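Local structure of diaminopimelate decarboxylase (1TWI) at residues 47-50 and 51-54; 261-264 and 265-268. The protein catalyses the pyridoxal-phosphate-dependent decarboxylation of meso-diaminopimelate to L-lysine, the last step of lysine biosynthesis, working as a homodimer. One frame throughout, in Å; residues are numbered along the deposited sequence.

In the fold
Both contacts are local ones in the TIM-barrel domain that binds pyridoxal phosphate, and they lie about 11 Å apart, centre to centre. Interaction 1 comes first along the chain, a turn in the middle of helix 37-58; interaction 2, some two hundred residues later, is the start of helix 264-276. The two helices pack against each other: the ring of F51 meets A268, with F51 CZ 3.3 Å from A268 CA, and Y47 CE2 lies 3.5 Å from Q264 CG. Helix 37-58 precedes barrel strand 62-67 and helix 264-276 precedes strand 286-289, which are paired in the barrel wall, so residues distant in sequence share one helical layer close to the cofactor.

Interaction 1: 47-50 and 51-54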
loop_
_atom_site.group_PDB
_atom_site.type_symbol
_atom_site.label_atom_id
_atom_site.label_comp_id
_atom_site.label_asym_id
_atom_site.label_seq_id
_atom_site.Cartn_x
_atom_site.Cartn_y
_atom_site.Cartn_z
ATOM N N TYR A 47 -29.616 -1.000 4.174
ATOM C CA TYR A 47 -29.794 -1.774 2.957
ATOM C C TYR A 47 -30.998 -2.685 3.033
ATOM O O TYR A 47 -31.829 -2.759 2.084
ATOM C CB TYR A 47 -28.557 -2.633 2.684
ATOM C CG TYR A 47 -27.549 -1.894 1.814
ATOM C CD1 TYR A 47 -27.735 -1.801 0.422
ATOM C CD2 TYR A 47 -26.417 -1.323 2.371
ATOM C CE1 TYR A 47 -26.776 -1.137 -0.391
ATOM C CE2 TYR A 47 -25.465 -0.656 1.583
ATOM C CZ TYR A 47 -25.667 -0.575 0.216
ATOM O OH TYR A 47 -24.754 0.087 -0.530
ATOM N N ILE A 48 -31.161 -3.335 4.171
ATOM C CA ILE A 48 -32.277 -4.284 4.276
ATOM C C ILE A 48 -33.598 -3.554 4.180
ATOM O O ILE A 48 -34.501 -3.994 3.509
ATOM C CB ILE A 48 -32.213 -5.044 5.610
ATOM C CG1 ILE A 48 -30.876 -5.840 5.651
ATOM C CG2 ILE A 48 -33.483 -5.962 5.776
ATOM C CD1 ILE A 48 -30.725 -6.886 4.491
ATOM N N GLU A 49 -33.705 -2.439 4.887
ATOM C CA GLU A 49 -34.945 -1.691 4.887
ATOM C C GLU A 49 -35.243 -1.104 3.494
ATOM O O GLU A 49 -36.383 -1.140 2.997
ATOM C CB GLU A 49 -34.872 -0.581 5.924
ATOM C CG GLU A 49 -36.128 0.218 5.974
ATOM C CD GLU A 49 -37.267 -0.482 6.717
ATOM O OE1 GLU A 49 -38.370 0.096 6.694
ATOM O OE2 GLU A 49 -37.059 -1.587 7.319
ATOM N N ALA A 50 -34.196 -0.607 2.849
ATOM C CA ALA A 50 -34.371 -0.025 1.549
ATOM C C ALA A 50 -34.719 -1.063 0.480
ATOM O O ALA A 50 -35.524 -0.779 -0.416
ATOM C CB ALA A 50 -33.126 0.734 1.150
ATOM N N PHE A 51 -34.142 -2.258 0.558
ATOM C CA PHE A 51 -34.389 -3.233 -0.494
ATOM C C PHE A 51 -35.393 -4.358 -0.187
ATOM O O PHE A 51 -35.633 -5.174 -1.031
ATOM C CB PHE A 51 -33.051 -3.852 -0.987
ATOM C CG PHE A 51 -32.229 -2.922 -1.856
ATOM C CD1 PHE A 51 -32.340 -2.970 -3.237
ATOM C CD2 PHE A 51 -31.369 -1.985 -1.284
ATOM C CE1 PHE A 51 -31.605 -2.092 -4.043
ATOM C CE2 PHE A 51 -30.614 -1.084 -2.082
ATOM C CZ PHE A 51 -30.732 -1.133 -3.474
ATOM N N LYS A 52 -36.030 -4.391 0.985
ATOM C CA LYS A 52 -36.961 -5.494 1.250
ATOM C C LYS A 52 -38.144 -5.469 0.283
ATOM O O LYS A 52 -38.828 -6.460 0.087
ATOM C CB LYS A 52 -37.468 -5.437 2.698
ATOM C CG LYS A 52 -38.249 -4.184 3.011
ATOM C CD LYS A 52 -38.770 -4.297 4.440
ATOM C CE LYS A 52 -39.219 -2.975 5.014
ATOM N NZ LYS A 52 -39.273 -3.127 6.534
ATOM N N ARG A 53 -38.403 -4.316 -0.289
ATOM C CA ARG A 53 -39.442 -4.215 -1.276
ATOM C C ARG A 53 -39.219 -5.260 -2.418
ATOM O O ARG A 53 -40.175 -5.782 -3.012
ATOM C CB ARG A 53 -39.414 -2.800 -1.865
ATOM C CG ARG A 53 -40.324 -2.611 -3.022
ATOM C CD ARG A 53 -40.301 -1.186 -3.531
ATOM N NE ARG A 53 -41.082 -1.084 -4.765
ATOM C CZ ARG A 53 -40.821 -0.192 -5.706
ATOM N NH1 ARG A 53 -39.817 0.660 -5.535
ATOM N NH2 ARG A 53 -41.524 -0.174 -6.823
ATOM N N TRP A 54 -37.963 -5.530 -2.770
ATOM C CA TRP A 54 -37.706 -6.504 -3.849
ATOM C C TRP A 54 -38.375 -7.842 -3.540
ATOM O O TRP A 54 -39.138 -8.385 -4.357
ATOM C CB TRP A 54 -36.189 -6.753 -4.053
ATOM C CG TRP A 54 -35.976 -7.619 -5.252
ATOM C CD1 TRP A 54 -35.483 -8.917 -5.298
ATOM C CD2 TRP A 54 -36.231 -7.242 -6.591
ATOM N NE1 TRP A 54 -35.414 -9.348 -6.623
ATOM C CE2 TRP A 54 -35.870 -8.324 -7.421
ATOM C CE3 TRP A 54 -36.739 -6.063 -7.186
ATOM C CZ2 TRP A 54 -35.998 -8.269 -8.816
ATOM C CZ3 TRP A 54 -36.866 -6.016 -8.565
ATOM C CH2 TRP A 54 -36.499 -7.101 -9.366
#
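The carbonyl oxygen of Y47 receives the amide of F51, the F51 N to Y47 O distance being 2.8 Å. This is the normal i to i+4 bond of a helix, but the same oxygen also lies at the edge of the F51 ring, in its plane, with F51 CD2 3.5 Å from Y47 O. CG of F51 stands beside the backbone N, anti to the carbonyl carbon (chi1 -74°), which carries the ring back toward Y47. From that position it lies alongside the Y47 ring, both side chains pointing the same way, and Y47 CD1 meets F51 CE2 at 3.9 Å. Two flat, largely apolar groups one turn apart suit this buried face, while the small A50, its CB 4.1 Å from F51 CD2, lets helix 264-276 pack close against the backbone.

A different face of the turn is polar. K52 NZ forms a salt bridge with E49 OE2 at 2.8 Å, approaching from above the carboxylate plane, 44° out of it. E49 bends at chi2 (77°) while K52 is extended beyond CG, and the two chains run side by side. Long, flexible, oppositely charged residues fit this more exposed surface. The next backbone bond, K52 N to I48 O at 3.0 Å, is weak, and the amides of R53 and W54 have no bond to the preceding turn, so the helix is kinked here; W54 N instead reaches F51 O at 2.9 Å.

Y47 OH is hydrogen-bonded to S294, and its side chain packs on P291, a residue of the cofactor site. The F51 ring stacks with that of F62, and the buried face of helix 37-58 rests on L287 and L289 of strand 286-289 and on L267 and A268 of helix 264-276.

Interaction 2: 261-264 and 265-268; sequences IPTQ and KDLA
T263 and D266 exchange hydrogen bonds, each side chain serving the other's backbone amide. Both are nearly straight; the shorter runs from T263 N to D266 OD2 (2.9 Å), meeting the carboxylate oxygen on its anti side and 25° out of plane. In return D266 N points at T263 OG1, a weak bond of 3.3 Å. The hydroxyl can serve because chi1 of 62° sets OG1 between the backbone N and the carbonyl carbon, turned toward D266 N; K265 CB also touches it at 3.5 Å. Short hydroxyl and carboxylate side chains suit these places: they reach back to N-H groups at a helix start, where no preceding turn supplies carbonyls.

D266 OD2 has a further donor: a water gives it a hydrogen bond at 2.7 Å and donates another to I261 O, tying the carboxylate to the loop before the helix. P262, which offers no amide hydrogen, precedes the cap, and its CA lies 3.2 Å from D266 OD2. Behind the cap the helical ladder begins, with L267 N bound to T263 O at 3.0 Å and A268 N to Q264 O at 2.9 Å. Farther out, the buried Q264 side chain lies on R46 of helix 37-58, and L267 meets I218.

Reciprocal bonding between the N-cap threonine and the aspartate three residues on is a capping box, here starting helix 264-276 of the TIM-barrel domain.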
loop_
_atom_site.group_PDB
_atom_site.type_symbol
_atom_site.label_atom_id
_atom_site.label_comp_id
_atom_site.label_asym_id
_atom_site.label_seq_id
_atom_site.Cartn_x
_atom_site.Cartn_y
_atom_site.Cartn_z
ATOM N N ILE A 261 -25.795 13.150 0.078
ATOM C CA ILE A 261 -25.511 12.314 -1.065
ATOM C C ILE A 261 -26.565 11.216 -1.067
ATOM O O ILE A 261 -27.313 11.020 -0.083
ATOM C CB ILE A 261 -24.068 11.693 -0.981
ATOM C CG1 ILE A 261 -23.939 10.821 0.289
ATOM C CG2 ILE A 261 -23.008 12.820 -0.971
ATOM C CD1 ILE A 261 -22.497 10.183 0.500
ATOM N N PRO A 262 -26.659 10.486 -2.166
ATOM C CA PRO A 262 -27.648 9.403 -2.277
ATOM C C PRO A 262 -27.459 8.332 -1.206
ATOM O O PRO A 262 -26.321 7.974 -0.874
ATOM C CB PRO A 262 -27.387 8.842 -3.662
ATOM C CG PRO A 262 -26.747 10.001 -4.388
ATOM C CD PRO A 262 -25.827 10.568 -3.365
ATOM N N THR A 263 -28.582 7.840 -0.671
ATOM C CA THR A 263 -28.579 6.793 0.358
ATOM C C THR A 263 -29.000 5.478 -0.230
ATOM O O THR A 263 -29.365 5.387 -1.398
ATOM C CB THR A 263 -29.642 7.058 1.461
ATOM O OG1 THR A 263 -30.952 7.042 0.857
ATOM C CG2 THR A 263 -29.386 8.399 2.143
ATOM N N GLN A 264 -29.038 4.467 0.622
ATOM C CA GLN A 264 -29.454 3.133 0.202
ATOM C C GLN A 264 -30.873 3.209 -0.363
ATOM O O GLN A 264 -31.218 2.506 -1.324
ATOM C CB GLN A 264 -29.416 2.153 1.395
ATOM C CG GLN A 264 -27.981 1.784 1.856
ATOM C CD GLN A 264 -27.407 2.736 2.915
ATOM O OE1 GLN A 264 -27.729 3.923 2.942
ATOM N NE2 GLN A 264 -26.526 2.216 3.768
ATOM N N LYS A 265 -31.714 4.013 0.272
ATOM C CA LYS A 265 -33.100 4.190 -0.201
ATOM C C LYS A 265 -33.128 4.734 -1.603
ATOM O O LYS A 265 -33.928 4.267 -2.431
ATOM C CB LYS A 265 -33.900 5.160 0.696
ATOM C CG LYS A 265 -34.132 4.605 2.080
ATOM C CD LYS A 265 -35.110 5.483 2.969
ATOM C CE LYS A 265 -35.518 4.710 4.230
ATOM N NZ LYS A 265 -36.488 5.503 5.070
ATOM N N ASP A 266 -32.287 5.730 -1.869
ATOM C CA ASP A 266 -32.211 6.307 -3.224
ATOM C C ASP A 266 -31.753 5.226 -4.236
ATOM O O ASP A 266 -32.284 5.122 -5.367
ATOM C CB ASP A 266 -31.227 7.474 -3.301
ATOM C CG ASP A 266 -31.674 8.668 -2.476
ATOM O OD1 ASP A 266 -32.880 8.990 -2.567
ATOM O OD2 ASP A 266 -30.832 9.256 -1.756
ATOM N N LEU A 267 -30.776 4.428 -3.821
ATOM C CA LEU A 267 -30.281 3.362 -4.672
ATOM C C LEU A 267 -31.380 2.331 -5.002
ATOM O O LEU A 267 -31.529 1.921 -6.143
ATOM C CB LEU A 267 -29.111 2.648 -3.987
ATOM C CG LEU A 267 -28.440 1.579 -4.875
ATOM C CD1 LEU A 267 -27.691 2.273 -6.070
ATOM C CD2 LEU A 267 -27.392 0.810 -3.962
ATOM N N ALA A 268 -32.162 1.930 -4.005
ATOM C CA ALA A 268 -33.216 0.952 -4.207
ATOM C C ALA A 268 -34.348 1.512 -5.054
ATOM O O ALA A 268 -34.867 0.816 -5.913
ATOM C CB ALA A 268 -33.770 0.488 -2.879
HETATM O O HOH W 1 -30.545 11.497 -0.339
#